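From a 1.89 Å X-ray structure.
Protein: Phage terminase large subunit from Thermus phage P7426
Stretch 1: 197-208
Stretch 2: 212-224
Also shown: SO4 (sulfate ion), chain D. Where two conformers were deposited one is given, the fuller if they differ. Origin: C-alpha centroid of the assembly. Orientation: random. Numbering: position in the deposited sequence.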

# COMPACT_ATOMS: atom_id res chain seq x y z
N MET A 197 4.54 -9.82 13.52
CA MET A 197 3.84 -9.06 14.56
C MET A 197 2.34 -9.06 14.35
O MET A 197 1.58 -8.88 15.31
N GLY A 198 1.89 -9.24 13.11
CA GLY A 198 0.47 -9.23 12.82
C GLY A 198 -0.08 -10.55 12.32
O GLY A 198 -1.23 -10.60 11.87
N TRP A 199 0.70 -11.63 12.40
CA TRP A 199 0.29 -12.89 11.77
C TRP A 199 -0.50 -13.72 12.77
O TRP A 199 0.05 -14.21 13.76
N ARG A 200 -1.79 -13.90 12.50
CA ARG A 200 -2.67 -14.70 13.35
C ARG A 200 -3.24 -15.90 12.61
O ARG A 200 -4.20 -16.52 13.10
N GLY A 201 -2.69 -16.26 11.46
CA GLY A 201 -3.20 -17.36 10.67
C GLY A 201 -2.64 -18.72 11.02
O GLY A 201 -2.88 -19.68 10.28
N GLY A 202 -1.90 -18.84 12.12
CA GLY A 202 -1.41 -20.12 12.56
C GLY A 202 -0.24 -20.64 11.75
O GLY A 202 0.28 -20.00 10.83
N LEU A 203 0.17 -21.85 12.12
CA LEU A 203 1.29 -22.51 11.46
C LEU A 203 1.06 -22.58 9.96
O LEU A 203 -0.00 -22.99 9.49
N LYS A 204 2.07 -22.17 9.19
CA LYS A 204 2.00 -22.26 7.74
C LYS A 204 3.40 -22.46 7.18
O LYS A 204 4.35 -21.79 7.60
N GLU A 205 3.53 -23.40 6.25
CA GLU A 205 4.80 -23.62 5.59
C GLU A 205 5.27 -22.34 4.91
O GLU A 205 4.48 -21.54 4.42
N GLY A 206 6.59 -22.15 4.90
CA GLY A 206 7.18 -20.95 4.34
C GLY A 206 7.29 -19.78 5.30
O GLY A 206 7.98 -18.80 4.98
N ILE A 207 6.65 -19.86 6.47
CA ILE A 207 6.71 -18.78 7.46
C ILE A 207 7.35 -19.32 8.75
O ILE A 207 6.63 -19.87 9.60
N PRO A 208 8.66 -19.20 8.93
CA PRO A 208 9.27 -19.66 10.19
C PRO A 208 8.61 -19.00 11.39
O PRO A 208 8.29 -17.81 11.37
N ILE A 212 3.58 -20.18 16.62
CA ILE A 212 4.11 -19.96 17.96
C ILE A 212 4.48 -18.50 18.18
O ILE A 212 5.04 -18.16 19.23
N ASN A 213 4.17 -17.63 17.23
CA ASN A 213 4.62 -16.24 17.30
C ASN A 213 3.68 -15.39 18.14
O ASN A 213 2.47 -15.65 18.22
N GLN A 214 4.24 -14.38 18.79
CA GLN A 214 3.43 -13.36 19.44
C GLN A 214 2.95 -12.35 18.40
O GLN A 214 3.45 -12.29 17.27
N THR A 215 1.96 -11.55 18.79
CA THR A 215 1.42 -10.51 17.92
C THR A 215 1.24 -9.23 18.71
O THR A 215 1.10 -9.24 19.94
N HIS A 216 1.26 -8.11 17.99
CA HIS A 216 1.00 -6.79 18.54
C HIS A 216 -0.40 -6.34 18.12
O HIS A 216 -0.77 -6.53 16.96
N PRO A 217 -1.18 -5.73 19.01
CA PRO A 217 -2.58 -5.44 18.67
C PRO A 217 -2.74 -4.48 17.49
O PRO A 217 -3.77 -4.54 16.80
N ASP A 218 -1.79 -3.59 17.25
CA ASP A 218 -1.94 -2.64 16.15
C ASP A 218 -1.49 -3.21 14.81
O ASP A 218 -1.52 -2.49 13.81
N PHE A 219 -1.10 -4.48 14.77
CA PHE A 219 -0.60 -5.11 13.56
C PHE A 219 -1.59 -6.15 13.05
O PHE A 219 -2.15 -6.93 13.83
N GLU A 220 -1.79 -6.18 11.74
CA GLU A 220 -2.53 -7.26 11.10
C GLU A 220 -1.82 -7.63 9.81
O GLU A 220 -1.51 -6.75 9.01
N SER A 221 -1.58 -8.92 9.61
CA SER A 221 -0.80 -9.39 8.48
C SER A 221 -1.61 -10.29 7.56
O SER A 221 -2.50 -11.02 8.01
N PHE A 222 -1.28 -10.23 6.27
CA PHE A 222 -1.97 -10.96 5.22
C PHE A 222 -0.94 -11.69 4.38
O PHE A 222 0.15 -11.16 4.12
N HIS A 223 -1.28 -12.92 3.98
CA HIS A 223 -0.37 -13.78 3.24
C HIS A 223 -1.12 -14.47 2.11
O HIS A 223 -2.23 -14.96 2.30
N ALA A 224 -0.51 -14.51 0.93
CA ALA A 224 -1.10 -15.22 -0.19
C ALA A 224 -0.04 -15.46 -1.25
O ALA A 224 0.68 -14.52 -1.64

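The guanidinium of R200 is the polar hub between the two stretches. Its CA-to-CB bond points sideways, but an extended chain (chi1 m, chi2 and chi3 t) carries the end to the backbone of the turn H216 to F219. R200 NH1 donates to F219 O at 2.8 Å and R200 NH2 to the same F219 O at 3.1 Å, so one carbonyl is gripped by two nitrogens; a weak bond runs from R200 NH2 to H216 O at 3.0 Å. The sulfate, probably from the crystallisation liquor, also lies at the edge of this group: R200 NE donates to SO4 O3 at 3.1 Å and R200 NH2 to SO4 O1 at 2.9 Å. T215 (chi1 p) sets its CB over one guanidinium face and adds a bond from T215 OG1 to SO4 O1 at 2.8 Å.

Two backbone hydrogen bonds join the stretches: H216 N to M197 O and S221 N to G198 O, both 2.8 Å. N213 (chi1 p) points toward stretch 1, and its ND2 donates almost linearly to W199 O at 3.0 Å; T215 CG2 packs against that same W199 O at 3.3 Å. Water 1 accepts from R200 N (2.9 Å) and donates to S221 O (2.8 Å) and G198 O (3.2 Å). Water 2 accepts from G202 N (2.8 Å) and donates to N213 OD1 (3.1 Å).

The backbones come close at G198, where a CB would clash with S221 OG and the F219–E220 backbone; the missing side chain lets G198 CA approach F219 CB to 3.6 Å. M197 (m, t, t) runs between two rings. Its CG lies over the H216 face, 4.0 Å from the ring centroid, while its CB and SD lie over the F219 face, 3.9 and 4.0 Å from that centroid. F219 and H216 are both m at chi1.

W199 (chi1 t) is held within its own stretch by W199 NE1 donating to G202 O at 2.9 Å. Its CZ3 reaches H223 CB at 3.7 Å, and its CE3 lies 4.3 Å from CB of S221, an inward-pointing m rotamer. Along the strand F219, S221 and H223 point toward stretch 1, whereas E220, F222 and A224 point away. H223 (t) ends the contact: I207 CD1 (chi1 m, chi2 t) covers one ring face, 4.0 Å from the centroid, and K204 CE comes edge-on to H223 ND1 at 3.4 Å. That nitrogen is buried without a polar partner.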

# COMPACT_ATOMS: atom_id res chain seq x y z
CB MET A 197 4.35 -7.62 14.59
CG MET A 197 5.75 -7.49 15.16
SD MET A 197 6.43 -5.84 14.94
CE MET A 197 8.14 -6.18 15.35
CB TRP A 199 1.49 -13.67 11.24
CG TRP A 199 1.04 -14.98 10.67
CD1 TRP A 199 1.30 -16.23 11.16
CD2 TRP A 199 0.19 -15.17 9.52
NE1 TRP A 199 0.69 -17.18 10.38
CE2 TRP A 199 0.01 -16.56 9.37
CE3 TRP A 199 -0.41 -14.30 8.61
CZ2 TRP A 199 -0.75 -17.10 8.33
CZ3 TRP A 199 -1.17 -14.84 7.58
CH2 TRP A 199 -1.34 -16.22 7.46
CB ARG A 200 -3.79 -13.82 13.92
CG ARG A 200 -3.27 -12.66 14.72
CD ARG A 200 -4.38 -11.80 15.29
NE ARG A 200 -3.82 -10.71 16.08
CZ ARG A 200 -3.27 -9.61 15.56
NH1 ARG A 200 -3.22 -9.46 14.24
NH2 ARG A 200 -2.78 -8.68 16.36
CB LEU A 203 1.47 -23.91 12.05
CG LEU A 203 2.65 -24.77 11.60
CD1 LEU A 203 3.92 -23.96 11.37
CD2 LEU A 203 2.90 -25.87 12.64
CB LYS A 204 1.35 -21.01 7.14
CG LYS A 204 -0.15 -21.18 6.86
CD LYS A 204 -0.74 -20.03 6.06
CE LYS A 204 -0.04 -19.83 4.72
NZ LYS A 204 0.11 -21.11 3.98
CB GLU A 205 4.68 -24.76 4.57
CG GLU A 205 5.99 -25.14 3.89
CD GLU A 205 5.83 -26.30 2.92
OE1 GLU A 205 4.83 -27.05 3.03
OE2 GLU A 205 6.70 -26.46 2.03
CB ILE A 207 5.32 -18.21 7.76
CG1 ILE A 207 4.63 -17.73 6.47
CG2 ILE A 207 5.43 -17.05 8.75
CD1 ILE A 207 3.18 -17.32 6.67
CB PRO A 208 10.74 -19.24 10.05
CG PRO A 208 10.97 -19.17 8.60
CD PRO A 208 9.68 -18.70 7.99
CB ILE A 212 5.31 -20.88 18.24
CG1 ILE A 212 6.42 -20.66 17.21
CG2 ILE A 212 4.86 -22.33 18.28
CD1 ILE A 212 7.76 -21.27 17.62
CB ASN A 213 4.70 -15.63 15.90
CG ASN A 213 3.35 -15.60 15.20
OD1 ASN A 213 2.81 -16.64 14.82
ND2 ASN A 213 2.80 -14.40 15.02
CB GLN A 214 4.23 -12.66 20.54
CG GLN A 214 4.35 -13.46 21.83
CD GLN A 214 5.76 -13.49 22.37
OE1 GLN A 214 6.69 -13.95 21.70
NE2 GLN A 214 5.94 -12.98 23.59
CB THR A 215 0.09 -10.92 17.27
OG1 THR A 215 -0.86 -11.29 18.27
CG2 THR A 215 0.30 -12.08 16.31
CB HIS A 216 2.02 -5.77 18.05
CG HIS A 216 3.43 -6.08 18.45
ND1 HIS A 216 4.47 -5.20 18.27
CD2 HIS A 216 3.97 -7.18 19.04
CE1 HIS A 216 5.59 -5.74 18.72
NE2 HIS A 216 5.31 -6.95 19.19
CB PRO A 217 -3.15 -4.82 19.96
CG PRO A 217 -2.17 -5.17 21.03
CD PRO A 217 -0.84 -5.26 20.37
CB ASP A 218 -1.17 -1.35 16.45
CG ASP A 218 0.23 -1.60 17.01
OD1 ASP A 218 0.47 -2.69 17.57
OD2 ASP A 218 1.08 -0.68 16.90
CB PHE A 219 0.75 -5.79 13.81
CG PHE A 219 1.92 -4.85 13.77
CD1 PHE A 219 2.16 -3.96 14.80
CD2 PHE A 219 2.81 -4.90 12.71
CE1 PHE A 219 3.26 -3.11 14.76
CE2 PHE A 219 3.91 -4.05 12.66
CZ PHE A 219 4.13 -3.16 13.69
CB GLU A 220 -3.99 -6.88 10.82
CG GLU A 220 -4.78 -8.00 10.17
CD GLU A 220 -6.27 -7.72 10.16
OE1 GLU A 220 -6.67 -6.63 10.63
OE2 GLU A 220 -7.04 -8.58 9.68
CB SER A 221 0.44 -10.14 8.95
OG SER A 221 1.30 -9.27 9.65
CB PHE A 222 -2.78 -9.99 4.36
CG PHE A 222 -3.58 -9.01 5.16
CD1 PHE A 222 -4.92 -9.24 5.42
CD2 PHE A 222 -2.99 -7.87 5.69
CE1 PHE A 222 -5.65 -8.35 6.17
CE2 PHE A 222 -3.72 -6.98 6.44
CZ PHE A 222 -5.06 -7.23 6.67
CB HIS A 223 0.25 -14.84 4.16
CG HIS A 223 1.34 -15.62 3.50
ND1 HIS A 223 1.25 -16.98 3.28
CD2 HIS A 223 2.52 -15.23 2.98
CE1 HIS A 223 2.35 -17.39 2.67
NE2 HIS A 223 3.13 -16.35 2.47
CB ALA A 224 -2.28 -14.45 -0.79
S SO4 D . -3.46 -9.49 19.81
O1 SO4 D . -2.23 -9.06 19.15
O2 SO4 D . -4.49 -8.47 19.65
O3 SO4 D . -3.93 -10.74 19.22
O4 SO4 D . -3.19 -9.69 21.23
O HOH W 1 -3.16 -12.63 10.26
O HOH W 2 -0.02 -17.49 13.76